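Retinoic acid receptor (Platynereis dumerilii, PDB 6EU9) binds all-trans retinoic acid through its ligand-binding domain and probably acts as a low-affinity, ligand-responsive transcription factor in neuronal differentiation. Local coordinates at residues Leu74-Asn77 / Asp78-Leu82; Lys169-Gln172 / Lys173-Ile177. All coordinates share one frame; numbering follows the deposited sequence.

Interaction 1 (Leu74-Asn77 / Asp78-Leu82); sequences LSTN and DQITL
Gln79 folds back over the start of its own helix and gives its amide NE2 to the carbonyl O of Leu74, an N-H...O angle of 145°. A second, weak bond runs from NE2 to Ser75 O at 3.1 Å, while the backbone N of Gln79 reaches Ser75 O at 3.0 Å in the first regular turn. CG lies beside the backbone N (chi1 -63°) with the chain extended beyond it, which carries the amide back alongside the chain that leads into the helix. Glutamine suits the place, being long enough to reach a carbonyl ahead of the helix; an alanine here would probably leave Leu74 O without this donor and the chain entering the helix freer to shift. Residues Asp78 and Gln79 are the Asp-Gln pair of the nuclear-receptor ligand-binding domain signature, at the beginning of helix 76-97. Ser75 holds the N-cap position yet makes no capping bond: its OG, 3.5 Å from Asp78 CG, is hydrogen-bonded to Glu165, which also receives Asn77 ND2. The Asp78 carboxylate accepts from the backbone N of Glu165 and of His166. This polar knot is buried, and beside it Leu74 CD1 meets Leu82 CD1 at 4.4 Å, two branched apolar ends turned to helix 167-188. Thr76 and Ile80 lie side by side, CG2 to CD1 at 4.2 Å, against the second subunit, where Asp63 of that subunit bonds Thr76 OG1. The more open side carries Thr81 and the flank of Gln79, both partly exposed. Thr81 OG1 bonds Asn77 O at 2.7 Å from above the carbonyl plane, while its own N approaches the same oxygen within that plane.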
loop_
_atom_site.group_PDB
_atom_site.type_symbol
_atom_site.label_atom_id
_atom_site.label_comp_id
_atom_site.label_asym_id
_atom_site.label_seq_id
_atom_site.Cartn_x
_atom_site.Cartn_y
_atom_site.Cartn_z
ATOM N N LEU A 74 -3.292 8.444 -1.392
ATOM C CA LEU A 74 -4.419 7.515 -1.176
ATOM C C LEU A 74 -4.025 6.571 -0.095
ATOM O O LEU A 74 -2.843 6.541 0.271
ATOM C CB LEU A 74 -4.699 6.720 -2.447
ATOM C CG LEU A 74 -4.554 7.450 -3.757
ATOM C CD1 LEU A 74 -3.664 6.554 -4.596
ATOM C CD2 LEU A 74 -5.895 7.792 -4.326
ATOM N N SER A 75 -4.956 5.708 0.337
ATOM C CA SER A 75 -4.719 4.719 1.378
ATOM C C SER A 75 -3.487 3.919 1.040
ATOM O O SER A 75 -3.140 3.710 -0.144
ATOM C CB SER A 75 -5.844 3.700 1.484
ATOM O OG SER A 75 -6.989 4.147 0.892
ATOM N N THR A 76 -2.779 3.448 2.088
ATOM C CA THR A 76 -1.718 2.469 1.920
ATOM C C THR A 76 -2.269 1.231 1.184
ATOM O O THR A 76 -1.566 0.681 0.352
ATOM C CB THR A 76 -1.109 2.164 3.264
ATOM O OG1 THR A 76 -0.262 3.283 3.565
ATOM C CG2 THR A 76 -0.257 0.918 3.277
ATOM N N ASN A 77 -3.514 0.864 1.489
ATOM C CA ASN A 77 -4.126 -0.304 0.935
ATOM C C ASN A 77 -4.314 -0.188 -0.584
ATOM O O ASN A 77 -3.946 -1.106 -1.358
ATOM C CB ASN A 77 -5.473 -0.572 1.572
ATOM C CG ASN A 77 -5.476 -1.821 2.370
ATOM O OD1 ASN A 77 -4.773 -2.763 2.037
ATOM N ND2 ASN A 77 -6.261 -1.867 3.408
ATOM N N ASP A 78 -4.909 0.927 -0.962
ATOM C CA ASP A 78 -5.216 1.214 -2.328
ATOM C C ASP A 78 -3.953 1.364 -3.141
ATOM O O ASP A 78 -3.883 0.884 -4.295
ATOM C CB ASP A 78 -6.046 2.509 -2.386
ATOM C CG ASP A 78 -7.507 2.288 -2.046
ATOM O OD1 ASP A 78 -7.836 1.164 -1.549
ATOM O OD2 ASP A 78 -8.291 3.204 -2.342
ATOM N N GLN A 79 -2.915 1.974 -2.523
ATOM C CA GLN A 79 -1.597 1.968 -3.160
ATOM C C GLN A 79 -1.130 0.566 -3.505
ATOM O O GLN A 79 -0.705 0.352 -4.652
ATOM C CB GLN A 79 -0.598 2.702 -2.290
ATOM C CG GLN A 79 -0.952 4.159 -2.106
ATOM C CD GLN A 79 -0.068 4.791 -1.018
ATOM O OE1 GLN A 79 1.129 4.668 -1.133
ATOM N NE2 GLN A 79 -0.648 5.457 0.067
ATOM N N ILE A 80 -1.305 -0.362 -2.505
ATOM C CA ILE A 80 -0.891 -1.741 -2.662
ATOM C C ILE A 80 -1.712 -2.444 -3.734
ATOM O O ILE A 80 -1.163 -3.093 -4.599
ATOM C CB ILE A 80 -0.913 -2.513 -1.323
ATOM C CG1 ILE A 80 0.226 -1.985 -0.445
ATOM C CG2 ILE A 80 -0.655 -4.013 -1.454
ATOM C CD1 ILE A 80 0.223 -2.513 0.969
ATOM N N THR A 81 -3.023 -2.312 -3.639
ATOM C CA THR A 81 -3.976 -2.859 -4.596
ATOM C C THR A 81 -3.672 -2.414 -6.001
ATOM O O THR A 81 -3.573 -3.280 -6.841
ATOM C CB THR A 81 -5.394 -2.421 -4.214
ATOM O OG1 THR A 81 -5.573 -2.668 -2.816
ATOM C CG2 THR A 81 -6.442 -3.132 -4.972
ATOM N N LEU A 82 -3.439 -1.111 -6.201
ATOM C CA LEU A 82 -3.205 -0.554 -7.547
ATOM C C LEU A 82 -1.887 -0.962 -8.079
ATOM O O LEU A 82 -1.770 -1.216 -9.238
ATOM C CB LEU A 82 -3.305 0.971 -7.583
ATOM C CG LEU A 82 -4.649 1.632 -7.270
ATOM C CD1 LEU A 82 -4.431 3.110 -7.257
ATOM C CD2 LEU A 82 -5.678 1.290 -8.332
#

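Interaction 2 (Lys169-Gln172 / Lys173-Ile177)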
loop_
_atom_site.group_PDB
_atom_site.type_symbol
_atom_site.label_atom_id
_atom_site.label_comp_id
_atom_site.label_asym_id
_atom_site.label_seq_id
_atom_site.Cartn_x
_atom_site.Cartn_y
_atom_site.Cartn_z
ATOM N N LYS A 169 -12.246 8.116 -5.449
ATOM C CA LYS A 169 -11.134 9.038 -5.348
ATOM C C LYS A 169 -10.097 8.708 -6.360
ATOM O O LYS A 169 -9.573 9.623 -7.064
ATOM C CB LYS A 169 -10.511 9.140 -3.958
ATOM C CG LYS A 169 -11.477 9.220 -2.781
ATOM C CD LYS A 169 -10.682 9.433 -1.500
ATOM C CE LYS A 169 -11.597 9.315 -0.284
ATOM N NZ LYS A 169 -10.887 9.466 1.035
ATOM N N VAL A 170 -9.722 7.417 -6.465
ATOM C CA VAL A 170 -8.731 6.971 -7.456
ATOM C C VAL A 170 -9.130 7.507 -8.822
ATOM O O VAL A 170 -8.299 8.002 -9.537
ATOM C CB VAL A 170 -8.633 5.428 -7.498
ATOM C CG1 VAL A 170 -7.717 4.944 -8.585
ATOM C CG2 VAL A 170 -8.013 4.883 -6.242
ATOM N N GLU A 171 -10.412 7.451 -9.124
ATOM C CA GLU A 171 -10.925 7.975 -10.374
ATOM C C GLU A 171 -10.763 9.470 -10.545
ATOM O O GLU A 171 -10.465 9.931 -11.639
ATOM C CB GLU A 171 -12.393 7.587 -10.564
ATOM C CG GLU A 171 -12.696 7.102 -11.943
ATOM C CD GLU A 171 -13.979 7.690 -12.438
ATOM O OE1 GLU A 171 -15.003 7.383 -11.781
ATOM O OE2 GLU A 171 -13.865 8.521 -13.383
ATOM N N GLN A 172 -10.970 10.190 -9.445
ATOM C CA GLN A 172 -10.904 11.672 -9.443
ATOM C C GLN A 172 -9.480 12.057 -9.575
ATOM O O GLN A 172 -9.145 12.975 -10.338
ATOM C CB GLN A 172 -11.476 12.203 -8.129
ATOM C CG GLN A 172 -12.991 12.007 -8.091
ATOM C CD GLN A 172 -13.671 12.523 -6.842
ATOM O OE1 GLN A 172 -13.072 13.241 -5.994
ATOM N NE2 GLN A 172 -14.959 12.199 -6.729
ATOM N N LYS A 173 -8.618 11.387 -8.838
ATOM C CA LYS A 173 -7.181 11.579 -9.018
ATOM C C LYS A 173 -6.644 11.284 -10.398
ATOM O O LYS A 173 -5.726 11.887 -10.841
ATOM C CB LYS A 173 -6.416 10.935 -7.898
ATOM C CG LYS A 173 -6.640 11.733 -6.636
ATOM C CD LYS A 173 -6.095 11.066 -5.375
ATOM C CE LYS A 173 -6.179 11.977 -4.131
ATOM N NZ LYS A 173 -6.957 13.241 -4.348
ATOM N N GLN A 174 -7.268 10.408 -11.123
ATOM C CA GLN A 174 -6.897 10.045 -12.511
ATOM C C GLN A 174 -7.217 11.165 -13.473
ATOM O O GLN A 174 -6.397 11.483 -14.332
ATOM C CB GLN A 174 -7.646 8.800 -12.923
ATOM C CG GLN A 174 -6.782 7.791 -13.574
ATOM C CD GLN A 174 -7.546 6.847 -14.554
ATOM O OE1 GLN A 174 -8.765 6.977 -14.777
ATOM N NE2 GLN A 174 -6.808 5.911 -15.155
ATOM N N GLU A 175 -8.368 11.771 -13.324
ATOM C CA GLU A 175 -8.909 12.699 -14.392
ATOM C C GLU A 175 -7.991 13.863 -14.832
ATOM O O GLU A 175 -7.900 14.134 -16.008
ATOM C CB GLU A 175 -10.291 13.259 -14.020
ATOM C CG GLU A 175 -11.249 12.176 -13.627
ATOM C CD GLU A 175 -12.648 12.715 -13.487
ATOM O OE1 GLU A 175 -12.762 13.632 -12.636
ATOM O OE2 GLU A 175 -13.578 12.263 -14.222
ATOM N N PRO A 176 -7.341 14.581 -13.887
ATOM C CA PRO A 176 -6.429 15.622 -14.386
ATOM C C PRO A 176 -5.293 15.066 -15.248
ATOM O O PRO A 176 -4.915 15.734 -16.175
ATOM C CB PRO A 176 -5.851 16.277 -13.075
ATOM C CG PRO A 176 -6.140 15.262 -12.008
ATOM C CD PRO A 176 -7.420 14.614 -12.392
ATOM N N ILE A 177 -4.762 13.896 -14.935
ATOM C CA ILE A 177 -3.663 13.294 -15.720
ATOM C C ILE A 177 -4.115 12.941 -17.126
ATOM O O ILE A 177 -3.382 13.080 -18.079
ATOM C CB ILE A 177 -3.089 12.028 -15.071
ATOM C CG1 ILE A 177 -2.936 12.256 -13.555
ATOM C CG2 ILE A 177 -1.792 11.613 -15.775
ATOM C CD1 ILE A 177 -2.913 10.981 -12.699
#
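Glu171 and Glu175, one helical turn apart, bring their carboxylates together with OE2 to OE2 at 3.8 Å. The two side chains slant across each other and their carboxylate planes stand 84° apart, nearly perpendicular. Two like charges this close would be expected to repel, a cost that an exposed setting makes easier to bear, and glutamate is at home there. Glu175 sets CG beside its backbone N (chi1 -51°), which lays that methylene against Glu171 O, with the carboxylate extended beyond. On another side of the helix Lys173 packs its aliphatic part on the preceding turn: CB stands 3.5 Å from Lys169 O, and CG keeps beside the same oxygen before the ammonium leads away. Lys169 sends its own amine outward instead, so the two lysines share a backbone rung without their charged ends meeting. That rung is the straightest of the turn, Lys173 N to Lys169 O at 2.7 Å with an N-H...O angle of 177°. Farther along, the ladder weakens. Gln174 N holds Val170 O and Glu171 O only weakly, and Glu175 N reaches Glu171 O at 3.3 Å, with a weak second link to Gln172 O. Pro176 probably contributes: it has no N-H to give, and its ring carbon CD occupies the place of that N-H, facing Gln172 O. The helix is kinked here, the N of Pro176 and of Ile177 lacking bonds to the turn before. The inner face is marked by other residue types: Val170 is buried against Ile157 and Leu164, Ile177 packs on Leu153 and Ile154 of helix 145-156, and Gln174 NE2 bonds Ile154 O, so that helix 167-188 leans on helix 145-156 while Glu171 and Glu175 lie exposed.

How the interactions relate
Interactions 1 and 2 have centres about 14 Å apart and meet directly where the start of helix 76-97 comes against helix 167-188. Leu74 CD2 lies 3.4 Å from Lys173 CD, so the aliphatic part of the lysine joins the apolar cluster. Val170 completes it from the helix 167-188 side, its CG1 4.0 Å from Leu82 CD1 and its CG2 4.1 Å from Leu74 CD2. Both contacts sit peripherally, about 18 and 19 Å from the chain's centre and on the same side of it. In this family the retinoid pocket lies inside the domain, so the pair probably belongs to its outer scaffold, with interaction 1 also facing the second subunit.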